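PDB 1R75: unknown protein from Leishmania major, which is of unknown function but folds into an all-beta domain of two antiparallel sheets that belongs to the DUF1935 family. Local coordinates for residues G25-V29 and E111-F115; F38-L42 and L62-V66; E49-W53 and E117-W123; D81-I87 and K100-V105; N57-I63 and D106-L110. One frame throughout, in Å; residues are numbered along the deposited sequence.

Contact 1. Residues G25-V29 and E111-F115; sequences GKPTV and ETQMF
Thr112 lies against the backbone of Pro27 and Thr28, and with 73 Å² covered it is the residue most buried by this contact. Residues 25-29 form an irregular loop, extended at Lys26 (phi/psi -143/153), Pro27 (-60/158) and Val29 (-132/150) but bent at Thr28 (-89/-8); residues 112-115 are strand. The closest CA pair is Pro27 and Thr112, 5.5 Å apart. With chi1 in m, Thr112 brings OG1 to 2.9 Å from Thr28 N, which donates a hydrogen bond to it (angle 142°); Pro27 CA lies 3.1 Å from the same OG1. Water 1 bridges the segments, donating to Lys26 O at 3.0 Å and accepting from Thr112 OG1 at 2.9 Å, so the hydroxyl serves as acceptor for the loop and donor to the water. Thr28, chi1 p, sets its OG1 3.3 Å from Thr112 CB. Beyond this polar part, Val29 (chi1 m) and Met114 (chi1 and chi2 both m) meet CG1 to CE at 4.0 Å. The arrangement is a loop laid alongside the start of a strand and fixed by one side-chain-to-backbone bond, a water and a small apolar patch, not by strand pairing. It is a surface contact: the loop precedes strand 33-36, Pro27 and Thr112 both touch Tyr56, and strand 112-117 runs between strands 52-57 and 75-78 of the five-stranded sheet.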
# COMPACT_ATOMS: atom_id res chain seq x y z
N GLY A 25 -6.40 10.96 -10.20
CA GLY A 25 -7.41 10.62 -9.24
C GLY A 25 -6.95 11.10 -7.90
O GLY A 25 -6.00 11.83 -7.82
N LYS A 26 -7.66 10.70 -6.84
CA LYS A 26 -7.22 11.02 -5.50
C LYS A 26 -7.52 9.87 -4.55
O LYS A 26 -8.47 9.16 -4.74
CB LYS A 26 -7.89 12.28 -4.97
CG LYS A 26 -9.35 12.33 -5.18
CD LYS A 26 -9.90 13.65 -4.64
CE LYS A 26 -11.43 13.64 -4.61
NZ LYS A 26 -11.95 14.52 -3.52
N PRO A 27 -6.72 9.78 -3.50
CA PRO A 27 -6.99 8.85 -2.41
C PRO A 27 -8.33 9.11 -1.75
O PRO A 27 -8.87 10.23 -1.84
CB PRO A 27 -5.88 9.13 -1.42
CG PRO A 27 -4.87 9.85 -2.14
CD PRO A 27 -5.56 10.65 -3.20
N THR A 28 -8.88 8.09 -1.08
CA THR A 28 -10.19 8.28 -0.47
C THR A 28 -10.04 8.81 0.93
O THR A 28 -11.03 9.14 1.58
CB THR A 28 -10.94 6.98 -0.43
OG1 THR A 28 -10.11 5.95 0.14
CG2 THR A 28 -11.24 6.54 -1.85
N VAL A 29 -8.79 8.86 1.40
CA VAL A 29 -8.51 9.38 2.72
C VAL A 29 -7.37 10.37 2.65
O VAL A 29 -6.47 10.27 1.81
CB VAL A 29 -8.14 8.25 3.69
CG1 VAL A 29 -9.33 7.35 3.92
CG2 VAL A 29 -6.92 7.45 3.21
N GLU A 111 -7.17 3.24 -7.06
CA GLU A 111 -7.72 2.76 -5.86
C GLU A 111 -6.91 3.16 -4.67
O GLU A 111 -5.71 3.30 -4.75
CB GLU A 111 -7.75 1.24 -5.93
CG GLU A 111 -8.69 0.50 -5.07
CD GLU A 111 -8.70 -1.00 -5.45
OE1 GLU A 111 -7.63 -1.68 -5.28
OE2 GLU A 111 -9.77 -1.48 -5.96
N THR A 112 -7.58 3.32 -3.54
CA THR A 112 -6.96 3.40 -2.21
C THR A 112 -7.19 2.07 -1.44
O THR A 112 -8.34 1.60 -1.38
CB THR A 112 -7.57 4.56 -1.40
OG1 THR A 112 -7.39 5.81 -2.09
CG2 THR A 112 -6.81 4.87 -0.11
N GLN A 113 -6.14 1.41 -0.97
CA GLN A 113 -6.22 0.24 -0.10
C GLN A 113 -5.72 0.62 1.29
O GLN A 113 -4.55 0.96 1.45
CB GLN A 113 -5.43 -0.95 -0.72
CG GLN A 113 -6.13 -1.53 -1.90
CD GLN A 113 -7.21 -2.57 -1.44
OE1 GLN A 113 -7.83 -2.42 -0.41
NE2 GLN A 113 -7.36 -3.61 -2.19
N MET A 114 -6.57 0.44 2.33
CA MET A 114 -6.10 0.41 3.73
C MET A 114 -5.13 -0.80 3.88
O MET A 114 -5.32 -1.86 3.32
CB MET A 114 -7.31 0.23 4.67
CG MET A 114 -8.23 1.41 4.61
SD MET A 114 -7.33 2.93 5.27
CE MET A 114 -7.84 3.65 4.04
N PHE A 115 -4.05 -0.57 4.62
CA PHE A 115 -2.99 -1.50 4.75
C PHE A 115 -2.82 -2.02 6.14
O PHE A 115 -3.06 -3.26 6.44
CB PHE A 115 -1.75 -0.83 4.18
CG PHE A 115 -0.58 -1.77 4.04
CD1 PHE A 115 -0.72 -2.94 3.34
CD2 PHE A 115 0.70 -1.45 4.60
CE1 PHE A 115 0.38 -3.81 3.16
CE2 PHE A 115 1.75 -2.36 4.48
CZ PHE A 115 1.58 -3.51 3.73
O HOH W 1 -8.81 6.21 -4.55

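Contact 2. Residues F38-L42 and L62-V66; sequences FSNIL and LIIHV
Residues 62-66 are extended, with phi from -126 to -101° and psi from 126 to 143°, whereas residues 38-41 form a beta turn of the I'/III' type, with left-handed angles at Ser39 (56/46) and Asn40 (52/34) and a bond from Ile41 N back to Phe38 O at 3.1 Å. The closest CA pairs, Leu42-Ile64 at 7.8 Å and Ile41-Leu62 at 8.9 Å, are too far apart for strand pairing, and no hydrogen bond crosses. Ile64 (chi1 m, chi2 t) is the most covered: its CD1 lies 3.6 Å from Ile41 CG2 and 4.4 Å from Phe38 CD2, its CG2 4.0 Å from Leu42 CD2. Leu42 (t, p) places CD2 4.2 Å from Val66 CB, and Ile41 CD1 meets Leu62 CD1 at 4.1 Å. Such apolar packing is characteristic of the edge of the interior between two sheets, buried at Leu42, Ile64 and Val66; the hairpin turn between strands 33-36 and 42-47 covers the first part of strand 62-71, beside Leu128 of strand 123-132 and Phe55 of strand 52-57.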
# COMPACT_ATOMS: atom_id res chain seq x y z
N PHE A 38 6.95 4.47 -5.97
CA PHE A 38 7.25 3.45 -7.02
C PHE A 38 7.27 4.21 -8.36
O PHE A 38 6.37 4.16 -9.21
CB PHE A 38 6.18 2.33 -6.89
CG PHE A 38 6.28 1.19 -7.91
CD1 PHE A 38 7.24 0.19 -7.77
CD2 PHE A 38 5.40 1.10 -8.96
CE1 PHE A 38 7.31 -0.91 -8.66
CE2 PHE A 38 5.50 0.05 -9.89
CZ PHE A 38 6.45 -0.97 -9.71
N SER A 39 8.32 5.01 -8.51
CA SER A 39 8.45 5.99 -9.58
C SER A 39 7.24 6.87 -9.52
O SER A 39 6.61 7.13 -10.55
CB SER A 39 8.56 5.30 -10.96
OG SER A 39 9.49 5.96 -11.80
N ASN A 40 6.88 7.33 -8.32
CA ASN A 40 5.68 8.16 -8.21
C ASN A 40 4.38 7.61 -8.83
O ASN A 40 3.56 8.36 -9.39
CB ASN A 40 5.98 9.52 -8.82
CG ASN A 40 7.32 10.00 -8.43
OD1 ASN A 40 7.58 10.21 -7.24
ND2 ASN A 40 8.24 10.07 -9.40
N ILE A 41 4.19 6.30 -8.79
CA ILE A 41 2.91 5.73 -9.14
C ILE A 41 2.16 5.38 -7.84
O ILE A 41 0.93 5.47 -7.78
CB ILE A 41 3.08 4.46 -9.98
CG1 ILE A 41 3.76 4.77 -11.36
CG2 ILE A 41 1.74 3.86 -10.28
CD1 ILE A 41 4.68 3.70 -11.90
N LEU A 42 2.89 4.86 -6.86
CA LEU A 42 2.29 4.41 -5.60
C LEU A 42 2.59 5.38 -4.51
O LEU A 42 3.76 5.72 -4.26
CB LEU A 42 2.81 3.00 -5.21
CG LEU A 42 2.03 2.31 -4.08
CD1 LEU A 42 0.66 1.96 -4.42
CD2 LEU A 42 2.79 1.09 -3.52
N LEU A 62 -2.09 0.31 -14.26
CA LEU A 62 -1.29 -0.72 -13.53
C LEU A 62 -1.98 -1.23 -12.28
O LEU A 62 -2.57 -0.45 -11.61
CB LEU A 62 0.03 -0.10 -13.06
CG LEU A 62 0.94 0.45 -14.17
CD1 LEU A 62 2.25 0.87 -13.59
CD2 LEU A 62 1.18 -0.57 -15.15
N ILE A 63 -1.84 -2.52 -11.99
CA ILE A 63 -2.12 -3.11 -10.68
C ILE A 63 -0.78 -3.32 -9.97
O ILE A 63 0.18 -3.81 -10.59
CB ILE A 63 -2.95 -4.38 -10.75
CG1 ILE A 63 -3.13 -4.97 -9.35
CG2 ILE A 63 -2.36 -5.41 -11.57
CD1 ILE A 63 -4.09 -6.16 -9.38
N ILE A 64 -0.72 -2.87 -8.72
CA ILE A 64 0.55 -2.83 -7.96
C ILE A 64 0.42 -3.81 -6.83
O ILE A 64 -0.62 -3.85 -6.17
CB ILE A 64 0.87 -1.44 -7.46
CG1 ILE A 64 1.02 -0.46 -8.66
CG2 ILE A 64 2.10 -1.47 -6.49
CD1 ILE A 64 1.10 0.92 -8.28
N HIS A 65 1.41 -4.68 -6.66
CA HIS A 65 1.40 -5.59 -5.51
C HIS A 65 2.48 -5.13 -4.57
O HIS A 65 3.61 -4.96 -5.00
CB HIS A 65 1.73 -7.02 -5.94
CG HIS A 65 1.86 -7.99 -4.80
ND1 HIS A 65 3.04 -8.63 -4.49
CD2 HIS A 65 0.96 -8.40 -3.87
CE1 HIS A 65 2.87 -9.38 -3.42
NE2 HIS A 65 1.62 -9.28 -3.04
N VAL A 66 2.15 -4.89 -3.31
CA VAL A 66 3.12 -4.36 -2.36
C VAL A 66 3.15 -5.28 -1.15
O VAL A 66 2.11 -5.73 -0.67
CB VAL A 66 2.89 -2.88 -2.02
CG1 VAL A 66 1.51 -2.60 -1.56
CG2 VAL A 66 3.95 -2.34 -0.96

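Contact 3. Residues E49-W53 and E117-W123; sequences EARRW and EGSVTGW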
# COMPACT_ATOMS: atom_id res chain seq x y z
N GLU A 49 -2.75 10.44 13.60
CA GLU A 49 -3.86 10.39 14.59
C GLU A 49 -4.55 9.04 14.59
O GLU A 49 -4.88 8.46 15.64
CB GLU A 49 -4.89 11.54 14.37
CG GLU A 49 -6.25 11.44 15.10
CD GLU A 49 -6.50 12.49 16.23
OE1 GLU A 49 -5.61 12.69 17.10
OE2 GLU A 49 -7.60 13.12 16.26
N ALA A 50 -4.75 8.47 13.41
CA ALA A 50 -5.45 7.17 13.34
C ALA A 50 -4.50 5.97 13.45
O ALA A 50 -4.94 4.83 13.56
CB ALA A 50 -6.19 7.12 12.00
N ARG A 51 -3.19 6.25 13.41
CA ARG A 51 -2.08 5.30 13.40
C ARG A 51 -2.24 4.24 12.26
O ARG A 51 -2.13 3.04 12.49
CB ARG A 51 -1.87 4.67 14.74
CG ARG A 51 -1.21 5.69 15.73
CD ARG A 51 -1.04 5.21 17.20
NE ARG A 51 -0.54 3.84 17.38
CZ ARG A 51 -1.25 2.86 17.98
NH1 ARG A 51 -2.51 3.06 18.38
NH2 ARG A 51 -0.72 1.65 18.13
N ARG A 52 -2.44 4.74 11.08
CA ARG A 52 -2.90 3.94 9.95
C ARG A 52 -2.14 4.28 8.69
O ARG A 52 -1.83 5.46 8.40
CB ARG A 52 -4.33 4.32 9.76
CG ARG A 52 -5.11 3.64 8.79
CD ARG A 52 -6.65 4.01 9.08
NE ARG A 52 -7.00 5.37 8.64
CZ ARG A 52 -8.03 6.07 9.10
NH1 ARG A 52 -8.89 5.56 10.04
NH2 ARG A 52 -8.26 7.26 8.61
N TRP A 53 -1.89 3.26 7.89
CA TRP A 53 -1.34 3.43 6.56
C TRP A 53 -2.28 2.90 5.50
O TRP A 53 -2.93 1.85 5.71
CB TRP A 53 -0.11 2.62 6.41
CG TRP A 53 1.10 3.02 7.10
CD1 TRP A 53 1.29 3.98 8.05
CD2 TRP A 53 2.39 2.41 6.88
NE1 TRP A 53 2.63 4.00 8.46
CE2 TRP A 53 3.31 3.02 7.77
CE3 TRP A 53 2.83 1.39 6.05
CZ2 TRP A 53 4.68 2.64 7.79
CZ3 TRP A 53 4.23 1.05 6.05
CH2 TRP A 53 5.08 1.63 6.93
N GLU A 117 -2.70 -0.89 10.63
CA GLU A 117 -2.95 0.09 11.68
C GLU A 117 -2.26 -0.34 12.94
O GLU A 117 -2.27 -1.52 13.30
CB GLU A 117 -4.48 0.13 11.88
CG GLU A 117 -4.95 1.07 12.94
CD GLU A 117 -6.42 1.53 12.75
OE1 GLU A 117 -6.85 1.75 11.59
OE2 GLU A 117 -7.11 1.69 13.79
N GLY A 118 -1.63 0.62 13.62
CA GLY A 118 -1.02 0.37 14.90
C GLY A 118 0.36 1.03 14.96
O GLY A 118 0.58 2.01 14.31
N SER A 119 1.27 0.45 15.70
CA SER A 119 2.56 1.07 15.94
C SER A 119 3.63 0.39 15.15
O SER A 119 3.93 -0.76 15.33
CB SER A 119 2.85 1.16 17.44
OG SER A 119 2.92 -0.12 18.03
N VAL A 120 4.24 1.14 14.26
CA VAL A 120 5.19 0.57 13.32
C VAL A 120 6.56 0.93 13.89
O VAL A 120 6.76 2.13 14.21
CB VAL A 120 5.00 1.19 11.97
CG1 VAL A 120 6.08 0.68 11.02
CG2 VAL A 120 3.58 0.84 11.42
N THR A 121 7.47 -0.02 13.86
CA THR A 121 8.87 0.16 14.27
C THR A 121 9.70 0.08 13.00
O THR A 121 9.44 0.87 12.09
CB THR A 121 9.32 -0.82 15.31
OG1 THR A 121 9.22 -2.19 14.84
CG2 THR A 121 8.45 -0.69 16.57
N GLY A 122 10.64 -0.83 12.90
CA GLY A 122 11.39 -1.02 11.66
C GLY A 122 10.48 -1.65 10.60
O GLY A 122 9.64 -2.52 10.93
N TRP A 123 10.64 -1.25 9.34
CA TRP A 123 9.93 -1.86 8.26
C TRP A 123 10.76 -1.70 7.03
O TRP A 123 11.60 -0.77 6.98
CB TRP A 123 8.60 -1.19 8.02
CG TRP A 123 8.63 0.30 7.69
CD1 TRP A 123 8.75 1.32 8.59
CD2 TRP A 123 8.52 0.90 6.42
NE1 TRP A 123 8.73 2.52 7.96
CE2 TRP A 123 8.59 2.31 6.62
CE3 TRP A 123 8.45 0.43 5.13
CZ2 TRP A 123 8.51 3.22 5.60
CZ3 TRP A 123 8.35 1.36 4.09
CH2 TRP A 123 8.37 2.75 4.34
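Ala50 approaches through its carbonyl, with Ala50 O 3.7 Å from Glu117 CD. Arg51 follows with positive backbone angles (53/53), and its O accepts the one hydrogen bond across the contact, from Gly118 N at 2.7 Å. The Arg51 guanidinium has Gly118 CA over one face. Gly118 has angles (136/-149) at which a CB would jam against the preceding carbonyl. Arg51 and Arg52 both face Asp47, a G1 beta bulge at the start of strand 52-57, and Arg52 then forms an antiparallel non-hydrogen-bonded pair with Glu117, CA-CA 4.2 Å. At 118 the chain turns a corner, leaving the five-stranded sheet for strand 123-132 of the other. Arg52 NH1 and Glu117 OE1, 4.6 Å apart, are beyond a salt bridge. Trp53 reaches across the corner: Trp53 CZ2 meets Val120 CG1 at 4.0 Å, and its edge makes a T-shaped stack on the face of Trp123, the six-membered ring of Trp53 and the five-membered ring of Trp123 having centroids 5.0 Å apart and planes at 76°, with Trp53 CH2 3.6 Å from Trp123 CD2.

Contact 4. Residues D81-I87 and K100-V105; sequences DTTAFRI and KYLCEV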
# COMPACT_ATOMS: atom_id res chain seq x y z
N ASP A 81 -8.38 -5.66 2.78
CA ASP A 81 -8.03 -6.84 2.05
C ASP A 81 -6.59 -7.20 2.23
O ASP A 81 -6.15 -8.11 1.56
CB ASP A 81 -8.30 -6.64 0.58
CG ASP A 81 -9.80 -6.49 0.27
OD1 ASP A 81 -10.59 -7.18 0.92
OD2 ASP A 81 -10.19 -5.70 -0.57
N THR A 82 -5.83 -6.54 3.12
CA THR A 82 -4.40 -6.91 3.34
C THR A 82 -4.29 -8.31 3.96
O THR A 82 -5.09 -8.68 4.83
CB THR A 82 -3.79 -5.87 4.25
OG1 THR A 82 -3.93 -4.62 3.60
CG2 THR A 82 -2.31 -6.12 4.55
N THR A 83 -3.33 -9.08 3.50
CA THR A 83 -3.05 -10.39 4.14
C THR A 83 -1.76 -10.25 4.90
O THR A 83 -0.84 -9.52 4.46
CB THR A 83 -2.98 -11.48 3.08
OG1 THR A 83 -2.15 -11.02 2.04
CG2 THR A 83 -4.22 -11.50 2.28
N ALA A 84 -1.71 -10.86 6.08
CA ALA A 84 -0.56 -10.72 6.95
C ALA A 84 -0.17 -12.09 7.46
O ALA A 84 -1.08 -12.95 7.71
CB ALA A 84 -0.88 -9.83 8.06
N PHE A 85 1.12 -12.32 7.62
CA PHE A 85 1.66 -13.65 8.05
C PHE A 85 2.79 -13.31 9.03
O PHE A 85 3.48 -12.32 8.84
CB PHE A 85 2.34 -14.40 6.89
CG PHE A 85 1.53 -14.56 5.70
CD1 PHE A 85 0.74 -15.69 5.54
CD2 PHE A 85 1.51 -13.59 4.73
CE1 PHE A 85 -0.07 -15.85 4.39
CE2 PHE A 85 0.69 -13.71 3.62
CZ PHE A 85 -0.10 -14.86 3.43
N ARG A 86 3.03 -14.15 10.03
CA ARG A 86 4.29 -14.15 10.78
C ARG A 86 5.35 -14.99 10.04
O ARG A 86 5.08 -16.10 9.58
CB ARG A 86 4.11 -14.59 12.26
CG ARG A 86 2.93 -13.94 13.02
CD ARG A 86 2.42 -14.77 14.28
NE ARG A 86 1.10 -14.30 14.76
CZ ARG A 86 0.92 -13.23 15.52
NH1 ARG A 86 1.96 -12.52 15.95
NH2 ARG A 86 -0.30 -12.85 15.88
N ILE A 87 6.56 -14.47 9.96
CA ILE A 87 7.56 -14.91 9.03
C ILE A 87 8.75 -15.24 9.91
O ILE A 87 8.75 -16.30 10.55
CB ILE A 87 7.93 -13.69 8.02
CG1 ILE A 87 7.47 -13.92 6.58
CG2 ILE A 87 9.40 -13.39 8.00
CD1 ILE A 87 6.69 -15.18 6.38
N LYS A 100 9.34 -11.69 11.92
CA LYS A 100 8.83 -10.45 11.32
C LYS A 100 7.40 -10.70 10.88
O LYS A 100 6.92 -11.84 10.89
CB LYS A 100 9.68 -10.11 10.13
CG LYS A 100 11.12 -9.93 10.55
CD LYS A 100 11.88 -8.89 9.77
CE LYS A 100 13.32 -8.83 10.33
NZ LYS A 100 13.54 -7.57 11.16
N TYR A 101 6.73 -9.64 10.53
CA TYR A 101 5.35 -9.66 10.04
C TYR A 101 5.40 -9.23 8.59
O TYR A 101 5.93 -8.17 8.27
CB TYR A 101 4.52 -8.72 10.81
CG TYR A 101 4.60 -8.89 12.29
CD1 TYR A 101 3.93 -9.97 12.92
CD2 TYR A 101 5.31 -8.02 13.07
CE1 TYR A 101 3.99 -10.15 14.29
CE2 TYR A 101 5.40 -8.19 14.41
CZ TYR A 101 4.75 -9.25 15.04
OH TYR A 101 4.85 -9.37 16.43
N LEU A 102 4.89 -10.04 7.71
CA LEU A 102 4.76 -9.70 6.33
C LEU A 102 3.33 -9.37 6.03
O LEU A 102 2.42 -10.18 6.34
CB LEU A 102 5.25 -10.86 5.50
CG LEU A 102 5.35 -10.61 4.01
CD1 LEU A 102 6.40 -9.64 3.69
CD2 LEU A 102 5.64 -12.00 3.37
N CYS A 103 3.10 -8.18 5.51
CA CYS A 103 1.79 -7.71 5.08
C CYS A 103 1.77 -7.29 3.65
O CYS A 103 2.71 -6.66 3.15
CB CYS A 103 1.32 -6.51 5.87
SG CYS A 103 1.17 -6.72 7.63
N GLU A 104 0.73 -7.70 2.93
CA GLU A 104 0.74 -7.51 1.50
C GLU A 104 -0.65 -7.22 0.99
O GLU A 104 -1.65 -7.77 1.56
CB GLU A 104 1.33 -8.71 0.82
CG GLU A 104 0.53 -9.92 0.83
CD GLU A 104 1.28 -11.14 0.18
OE1 GLU A 104 2.14 -10.98 -0.73
OE2 GLU A 104 0.97 -12.30 0.57
N VAL A 105 -0.74 -6.44 -0.09
CA VAL A 105 -2.02 -6.08 -0.67
C VAL A 105 -1.77 -5.78 -2.16
O VAL A 105 -0.67 -5.40 -2.57
CB VAL A 105 -2.69 -4.85 0.08
CG1 VAL A 105 -1.96 -3.56 -0.22
CG2 VAL A 105 -4.21 -4.80 -0.15
O HOH W 2 -4.18 -9.15 -0.22
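Strands 83-86 and 100-105 are the arms of a beta hairpin at the edge of the four-stranded sheet, residues 88-98 between them being unmodelled; their axes approach to 4.7 Å, with 162° between directions. Backbone hydrogen bonds set the register: Thr83 N to Glu104 O (2.9 Å), Glu104 N to Thr83 O (2.8 Å), Phe85 N to Leu102 O (2.8 Å), Leu102 N to Phe85 O (2.9 Å) and Ile87 N to Lys100 O (2.8 Å). At the non-hydrogen-bonded pairs Ala84-Cys103 and Arg86-Tyr101, CA-H...O contacts fill in, the shortest from Ala84 CA to Leu102 O at 3.1 Å. Apolar packing falls on both faces: Ala84 CB against Cys103 SG at 3.7 Å and, on the face bearing Phe85, Ile87 CG1 against Leu102 CB at 3.9 Å. Thr83 OG1 adds a weak bond to Glu104 O at 3.3 Å; Lys100 NZ and Thr82 OG1 find their strongest partners outside, Asp71 and Leu79 O. Water 2 donates to Asp81 O (2.9 Å) and, weakly, Glu104 O (3.4 Å).

Contact 5. Residues N57-I63 and D106-L110; sequences NDSKELI and DVRPL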
# COMPACT_ATOMS: atom_id res chain seq x y z
N ASN A 57 -2.84 4.19 -5.67
CA ASN A 57 -2.24 3.90 -6.96
C ASN A 57 -2.80 5.00 -7.93
O ASN A 57 -4.00 5.01 -8.23
CB ASN A 57 -2.59 2.47 -7.33
CG ASN A 57 -2.15 2.08 -8.78
OD1 ASN A 57 -1.64 2.91 -9.57
ND2 ASN A 57 -2.38 0.84 -9.11
N ASP A 58 -1.92 5.94 -8.32
CA ASP A 58 -2.28 7.02 -9.27
C ASP A 58 -2.11 6.63 -10.78
O ASP A 58 -2.25 7.47 -11.66
CB ASP A 58 -1.44 8.24 -8.92
CG ASP A 58 -2.00 9.52 -9.52
OD1 ASP A 58 -3.24 9.74 -9.51
OD2 ASP A 58 -1.21 10.34 -10.01
N SER A 59 -1.85 5.37 -11.06
CA SER A 59 -1.90 4.89 -12.41
C SER A 59 -3.29 4.59 -12.88
O SER A 59 -4.10 4.06 -12.16
CB SER A 59 -1.09 3.60 -12.54
OG SER A 59 -1.07 3.24 -13.90
N LYS A 60 -3.56 4.82 -14.16
CA LYS A 60 -4.82 4.37 -14.77
C LYS A 60 -4.74 2.96 -15.21
O LYS A 60 -5.78 2.34 -15.41
CB LYS A 60 -5.19 5.23 -16.03
CG LYS A 60 -5.34 6.71 -15.74
CD LYS A 60 -5.78 7.49 -17.04
CE LYS A 60 -4.86 8.64 -17.39
NZ LYS A 60 -3.43 8.28 -17.66
N GLU A 61 -3.52 2.45 -15.41
CA GLU A 61 -3.30 1.21 -16.17
C GLU A 61 -2.64 0.06 -15.47
O GLU A 61 -2.56 -1.06 -16.06
CB GLU A 61 -2.44 1.47 -17.45
CG GLU A 61 -2.14 2.91 -17.87
CD GLU A 61 -1.71 3.02 -19.37
OE1 GLU A 61 -0.94 2.13 -19.87
OE2 GLU A 61 -2.14 3.99 -20.06
N LEU A 62 -2.09 0.31 -14.26
CA LEU A 62 -1.29 -0.72 -13.53
C LEU A 62 -1.98 -1.23 -12.28
O LEU A 62 -2.57 -0.45 -11.61
CB LEU A 62 0.03 -0.10 -13.06
CG LEU A 62 0.94 0.45 -14.17
CD1 LEU A 62 2.25 0.87 -13.59
CD2 LEU A 62 1.18 -0.57 -15.15
N ILE A 63 -1.84 -2.52 -11.99
CA ILE A 63 -2.12 -3.11 -10.68
C ILE A 63 -0.78 -3.32 -9.97
O ILE A 63 0.18 -3.81 -10.59
CB ILE A 63 -2.95 -4.38 -10.75
CG1 ILE A 63 -3.13 -4.97 -9.35
CG2 ILE A 63 -2.36 -5.41 -11.57
CD1 ILE A 63 -4.09 -6.16 -9.38
N ASP A 106 -2.80 -5.98 -2.96
CA ASP A 106 -2.80 -5.45 -4.33
C ASP A 106 -3.61 -4.19 -4.46
O ASP A 106 -4.65 -4.11 -3.88
CB ASP A 106 -3.38 -6.52 -5.25
CG ASP A 106 -2.58 -7.79 -5.23
OD1 ASP A 106 -1.32 -7.71 -5.23
OD2 ASP A 106 -3.11 -8.93 -5.20
N VAL A 107 -3.16 -3.21 -5.26
CA VAL A 107 -3.79 -1.95 -5.32
C VAL A 107 -4.11 -1.68 -6.82
O VAL A 107 -3.20 -1.53 -7.66
CB VAL A 107 -2.91 -0.84 -4.82
CG1 VAL A 107 -3.69 0.47 -4.70
CG2 VAL A 107 -2.26 -1.20 -3.52
N ARG A 108 -5.40 -1.69 -7.14
CA ARG A 108 -5.85 -1.54 -8.51
C ARG A 108 -5.72 -0.09 -8.93
O ARG A 108 -5.59 0.84 -8.08
CB ARG A 108 -7.29 -2.03 -8.67
CG ARG A 108 -7.38 -3.53 -8.48
CD ARG A 108 -8.81 -4.02 -8.30
NE ARG A 108 -8.91 -5.24 -7.48
CZ ARG A 108 -8.55 -5.38 -6.16
NH1 ARG A 108 -8.02 -4.38 -5.41
NH2 ARG A 108 -8.69 -6.57 -5.58
N PRO A 109 -5.80 0.16 -10.23
CA PRO A 109 -5.72 1.54 -10.74
C PRO A 109 -6.67 2.53 -10.05
O PRO A 109 -7.86 2.23 -10.00
CB PRO A 109 -6.07 1.37 -12.24
CG PRO A 109 -5.70 0.02 -12.57
CD PRO A 109 -5.95 -0.81 -11.32
N LEU A 110 -6.14 3.65 -9.60
CA LEU A 110 -6.81 4.79 -8.92
C LEU A 110 -7.47 4.44 -7.57
O LEU A 110 -8.24 5.22 -7.02
CB LEU A 110 -7.86 5.47 -9.88
CG LEU A 110 -7.21 5.81 -11.23
CD1 LEU A 110 -8.27 6.41 -12.23
CD2 LEU A 110 -6.06 6.70 -11.08
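Leu110, Asn57 and Pro109 lose the most surface here, 81, 76 and 71 Å² respectively, with Ile63 level with the proline. Asn57 organises the polar half. Asn57 ND2 donates to Val107 O at 2.9 Å and, within its own segment, to Leu62 O at 2.8 Å, so one amide nitrogen spans the ends of two strands; Asn57 OD1 accepts from Ser59 N at 2.9 Å, an Asx turn. Ser59 OG continues it as an ST turn, accepting from Glu61 N at 3.0 Å. Leu110, with left-handed backbone angles (62/11), turns its N to Asn57 O at 2.9 Å and Ser59 O at 3.3 Å, both weak bonds. Leu110 CD2 lies 3.9 Å from Asp58 O. Three carbonyls approach Pro109: Ser59 O is 3.3 Å from its CA, Lys60 O 3.3 Å from its CB and Leu62 O 3.3 Å from its CG. The contact joins residues 58-61, linking strand 52-57 to strand 62-71, with the connection from strand 100-107 to strand 112-117. Since the backbone bonds of Leu110 N are weak, the join depends largely on the buried Asn57 side-chain amide, which ties the turn to the end of the ladder.

Contacts 1 and 3 lie at the surface, whereas contacts 2, 4 and 5 are partly buried. Contact 2 is the wholly apolar one, facing the space between the sheets; contact 4 is a regular backbone ladder at a sheet edge, and contact 5, at the end of the ladder, combines one firm side-chain-to-backbone bond with weak backbone ones. Contacts 2 and 5 share Leu62 and Ile63 on strand 62-71, with centres about 7 Å apart, and contacts 4 and 5 both use strand 100-107. Contacts 1 and 3 reach neighbouring strands of the five-stranded sheet, but one rests on a hydroxyl and a water, the other on a bulge and a tryptophan pair. Contacts 3 and 5 lie on opposite sides of the chain's centre, their centres about 23 Å apart.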